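Local coordinates for transglutaminase elicitor (Phytophthora sojae, PDB 3TW5), which probably cross-links proteins through isopeptide bonds as a transglutaminase, and probably elicits defence responses in plants, at residues Ser275-Ile280 with Gln302-Leu307. The protein carries 1 engineered substitution. Residues are numbered along the deposited sequence; the frame is centred on the assembly and turned at random.
Sequences SRLSWI and QYYYYL
Ser275 and Tyr304 form a hydrogen-bonded antiparallel pair and grip each other twice: Ser275 N donates to Tyr304 O at 3.0 Å, and Tyr304 N returns a bond to Ser275 O at 2.8 Å. Two residues further along strand 269-280, and two back along strand 299-310, Leu277 and Gln302 repeat the exchange through their own N and O atoms. Between these pairs, Arg276 faces Tyr303 in a non-hydrogen-bonded pair; its backbone bonds instead to Lys239 on strand 232-246, so that strand 269-280 is held from both flanks within the larger antiparallel sheet.

The side chains contribute one polar bond and several weaker contacts. Ser275 OG, placed between its own N and carbonyl carbon (chi1 58°), hydrogen-bonds Tyr306 OH at 2.8 Å, near the ring plane, and either hydroxyl could donate. Tyr306 OH is also hydrogen-bonded to His206 ND1, which ties the sheet to helix 202-215. Leu277 CB touches the edge of the Tyr304 ring at CE2, 3.8 Å away, and Gln302 CB lies at the edge of the Trp279 indole, 3.6 Å from CH2. On the other face of the sheet, Arg276 bends at chi3 (-92°), and NE lies over the Tyr303 ring, offset toward its rim. The contact thus pairs backbone amides and carbonyls directly, links buried hydroxyls to a histidine, and gives a partly exposed positive charge an aromatic face, a cation-pi contact that probably helps stabilise it.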
ATOM      1  N   SER A 275     -20.002  -2.363  -0.124  1.00 36.05           N
ATOM      2  CA  SER A 275     -19.143  -1.202   0.099  1.00 36.21           C
ATOM      3  C   SER A 275     -17.955  -1.220  -0.845  1.00 36.36           C
ATOM      4  O   SER A 275     -17.594  -2.270  -1.378  1.00 36.47           O
ATOM      5  CB  SER A 275     -18.664  -1.153   1.552  1.00 36.11           C
ATOM      6  OG  SER A 275     -17.961  -2.332   1.897  1.00 36.16           O
ATOM      7  N   ARG A 276     -17.353  -0.052  -1.052  1.00 36.60           N
ATOM      8  CA  ARG A 276     -16.208   0.074  -1.944  1.00 36.83           C
ATOM      9  C   ARG A 276     -15.005   0.680  -1.234  1.00 36.92           C
ATOM     10  O   ARG A 276     -15.109   1.719  -0.575  1.00 37.01           O
ATOM     11  CB  ARG A 276     -16.581   0.879  -3.194  1.00 36.88           C
ATOM     12  CG  ARG A 276     -15.410   1.549  -3.906  1.00 37.41           C
ATOM     13  CD  ARG A 276     -15.839   2.165  -5.217  1.00 37.76           C
ATOM     14  NE  ARG A 276     -15.670   1.220  -6.314  1.00 38.46           N
ATOM     15  CZ  ARG A 276     -14.756   1.342  -7.274  1.00 38.88           C
ATOM     16  NH1 ARG A 276     -13.929   2.385  -7.288  1.00 38.99           N
ATOM     17  NH2 ARG A 276     -14.676   0.423  -8.228  1.00 38.98           N
ATOM     18  N   LEU A 277     -13.867   0.006  -1.372  1.00 37.01           N
ATOM     19  CA  LEU A 277     -12.592   0.516  -0.899  1.00 37.11           C
ATOM     20  C   LEU A 277     -11.880   1.188  -2.064  1.00 37.26           C
ATOM     21  O   LEU A 277     -11.898   0.679  -3.184  1.00 37.21           O
ATOM     22  CB  LEU A 277     -11.744  -0.625  -0.332  1.00 37.01           C
ATOM     23  CG  LEU A 277     -10.521  -0.276   0.521  1.00 36.92           C
ATOM     24  CD1 LEU A 277     -10.930   0.428   1.806  1.00 36.65           C
ATOM     25  CD2 LEU A 277      -9.723  -1.533   0.831  1.00 36.71           C
ATOM     26  N   SER A 278     -11.264   2.336  -1.804  1.00 37.54           N
ATOM     27  CA  SER A 278     -10.579   3.092  -2.850  1.00 37.90           C
ATOM     28  C   SER A 278      -9.113   3.313  -2.499  1.00 37.98           C
ATOM     29  O   SER A 278      -8.796   3.844  -1.435  1.00 38.14           O
ATOM     30  CB  SER A 278     -11.276   4.433  -3.089  1.00 37.88           C
ATOM     31  OG  SER A 278     -12.666   4.251  -3.288  1.00 38.45           O
ATOM     32  N   TRP A 279      -8.225   2.905  -3.400  1.00 38.16           N
ATOM     33  CA  TRP A 279      -6.793   3.030  -3.169  1.00 38.30           C
ATOM     34  C   TRP A 279      -6.053   3.625  -4.358  1.00 38.65           C
ATOM     35  O   TRP A 279      -6.583   3.687  -5.470  1.00 38.73           O
ATOM     36  CB  TRP A 279      -6.189   1.677  -2.800  1.00 38.09           C
ATOM     37  CG  TRP A 279      -6.314   0.642  -3.867  1.00 37.78           C
ATOM     38  CD1 TRP A 279      -5.466   0.441  -4.915  1.00 37.78           C
ATOM     39  CD2 TRP A 279      -7.341  -0.349  -3.985  1.00 37.78           C
ATOM     40  NE1 TRP A 279      -5.898  -0.614  -5.680  1.00 37.72           N
ATOM     41  CE2 TRP A 279      -7.048  -1.117  -5.134  1.00 37.64           C
ATOM     42  CE3 TRP A 279      -8.482  -0.663  -3.231  1.00 37.80           C
ATOM     43  CZ2 TRP A 279      -7.853  -2.179  -5.551  1.00 37.63           C
ATOM     44  CZ3 TRP A 279      -9.283  -1.720  -3.646  1.00 37.79           C
ATOM     45  CH2 TRP A 279      -8.963  -2.465  -4.799  1.00 37.79           C
ATOM     46  N   ILE A 280      -4.818   4.048  -4.105  1.00 39.03           N
ATOM     47  CA  ILE A 280      -3.964   4.659  -5.113  1.00 39.37           C
ATOM     48  C   ILE A 280      -3.102   3.584  -5.766  1.00 39.78           C
ATOM     49  O   ILE A 280      -2.600   2.695  -5.080  1.00 39.83           O
ATOM     50  CB  ILE A 280      -3.052   5.735  -4.479  1.00 39.20           C
ATOM     51  CG1 ILE A 280      -3.839   6.632  -3.511  1.00 39.17           C
ATOM     52  CG2 ILE A 280      -2.346   6.549  -5.549  1.00 39.28           C
ATOM     53  CD1 ILE A 280      -5.021   7.389  -4.120  1.00 39.30           C
ATOM     54  N   GLN A 302     -12.546  -1.359  -5.490  1.00 41.11           N
ATOM     55  CA  GLN A 302     -13.223  -2.643  -5.620  1.00 41.03           C
ATOM     56  C   GLN A 302     -14.434  -2.707  -4.699  1.00 40.75           C
ATOM     57  O   GLN A 302     -14.404  -2.185  -3.581  1.00 40.72           O
ATOM     58  CB  GLN A 302     -12.262  -3.786  -5.296  1.00 41.19           C
ATOM     59  CG  GLN A 302     -12.777  -5.159  -5.681  1.00 42.00           C
ATOM     60  CD  GLN A 302     -11.669  -6.184  -5.777  1.00 42.79           C
ATOM     61  OE1 GLN A 302     -11.026  -6.523  -4.780  1.00 43.46           O
ATOM     62  NE2 GLN A 302     -11.439  -6.689  -6.984  1.00 43.18           N
ATOM     63  N   TYR A 303     -15.498  -3.344  -5.176  1.00 40.30           N
ATOM     64  CA  TYR A 303     -16.667  -3.579  -4.347  1.00 39.82           C
ATOM     65  C   TYR A 303     -16.477  -4.830  -3.505  1.00 39.35           C
ATOM     66  O   TYR A 303     -15.799  -5.776  -3.918  1.00 39.25           O
ATOM     67  CB  TYR A 303     -17.935  -3.696  -5.197  1.00 40.09           C
ATOM     68  CG  TYR A 303     -18.387  -2.393  -5.813  1.00 40.46           C
ATOM     69  CD1 TYR A 303     -19.031  -1.422  -5.048  1.00 40.56           C
ATOM     70  CD2 TYR A 303     -18.173  -2.133  -7.165  1.00 41.04           C
ATOM     71  CE1 TYR A 303     -19.450  -0.221  -5.615  1.00 41.14           C
ATOM     72  CE2 TYR A 303     -18.586  -0.937  -7.744  1.00 41.30           C
ATOM     73  CZ  TYR A 303     -19.224   0.014  -6.967  1.00 41.41           C
ATOM     74  OH  TYR A 303     -19.630   1.197  -7.544  1.00 41.70           O
ATOM     75  N   TYR A 304     -17.066  -4.813  -2.315  1.00 38.72           N
ATOM     76  CA  TYR A 304     -17.059  -5.962  -1.425  1.00 38.10           C
ATOM     77  C   TYR A 304     -18.458  -6.198  -0.889  1.00 37.77           C
ATOM     78  O   TYR A 304     -19.167  -5.256  -0.531  1.00 37.64           O
ATOM     79  CB  TYR A 304     -16.062  -5.764  -0.279  1.00 38.08           C
ATOM     80  CG  TYR A 304     -14.640  -5.583  -0.749  1.00 37.98           C
ATOM     81  CD1 TYR A 304     -13.915  -6.657  -1.270  1.00 37.93           C
ATOM     82  CD2 TYR A 304     -14.020  -4.336  -0.687  1.00 37.88           C
ATOM     83  CE1 TYR A 304     -12.608  -6.494  -1.712  1.00 38.04           C
ATOM     84  CE2 TYR A 304     -12.709  -4.162  -1.126  1.00 37.96           C
ATOM     85  CZ  TYR A 304     -12.011  -5.246  -1.636  1.00 37.98           C
ATOM     86  OH  TYR A 304     -10.717  -5.084  -2.072  1.00 38.24           O
ATOM     87  N   TYR A 305     -18.843  -7.466  -0.848  1.00 37.36           N
ATOM     88  CA  TYR A 305     -20.187  -7.865  -0.467  1.00 36.90           C
ATOM     89  C   TYR A 305     -20.089  -8.803   0.723  1.00 36.62           C
ATOM     90  O   TYR A 305     -19.366  -9.801   0.681  1.00 36.61           O
ATOM     91  CB  TYR A 305     -20.894  -8.551  -1.644  1.00 36.93           C
ATOM     92  CG  TYR A 305     -20.663  -7.866  -2.975  1.00 37.10           C
ATOM     93  CD1 TYR A 305     -21.523  -6.863  -3.426  1.00 37.09           C
ATOM     94  CD2 TYR A 305     -19.572  -8.210  -3.777  1.00 37.21           C
ATOM     95  CE1 TYR A 305     -21.307  -6.226  -4.644  1.00 37.29           C
ATOM     96  CE2 TYR A 305     -19.345  -7.580  -4.993  1.00 37.41           C
ATOM     97  CZ  TYR A 305     -20.215  -6.590  -5.422  1.00 37.54           C
ATOM     98  OH  TYR A 305     -19.988  -5.967  -6.631  1.00 37.80           O
ATOM     99  N   TYR A 306     -20.812  -8.472   1.786  1.00 36.18           N
ATOM    100  CA  TYR A 306     -20.768  -9.260   3.006  1.00 35.78           C
ATOM    101  C   TYR A 306     -22.021  -9.118   3.858  1.00 36.00           C
ATOM    102  O   TYR A 306     -22.714  -8.098   3.810  1.00 35.92           O
ATOM    103  CB  TYR A 306     -19.515  -8.920   3.830  1.00 35.46           C
ATOM    104  CG  TYR A 306     -19.218  -7.441   3.990  1.00 34.63           C
ATOM    105  CD1 TYR A 306     -18.429  -6.762   3.061  1.00 34.12           C
ATOM    106  CD2 TYR A 306     -19.708  -6.727   5.084  1.00 34.25           C
ATOM    107  CE1 TYR A 306     -18.148  -5.405   3.208  1.00 33.66           C
ATOM    108  CE2 TYR A 306     -19.430  -5.370   5.243  1.00 33.81           C
ATOM    109  CZ  TYR A 306     -18.651  -4.717   4.301  1.00 33.72           C
ATOM    110  OH  TYR A 306     -18.376  -3.380   4.458  1.00 33.28           O
ATOM    111  N   LEU A 307     -22.311 -10.167   4.621  1.00 36.27           N
ATOM    112  CA  LEU A 307     -23.348 -10.128   5.640  1.00 36.67           C
ATOM    113  C   LEU A 307     -22.697  -9.761   6.961  1.00 36.89           C
ATOM    114  O   LEU A 307     -21.732 -10.399   7.372  1.00 37.11           O
ATOM    115  CB  LEU A 307     -24.028 -11.496   5.781  1.00 36.61           C
ATOM    116  CG  LEU A 307     -24.904 -12.068   4.664  1.00 36.60           C
ATOM    117  CD1 LEU A 307     -25.223 -13.528   4.959  1.00 36.38           C
ATOM    118  CD2 LEU A 307     -26.186 -11.257   4.489  1.00 36.53           C
TER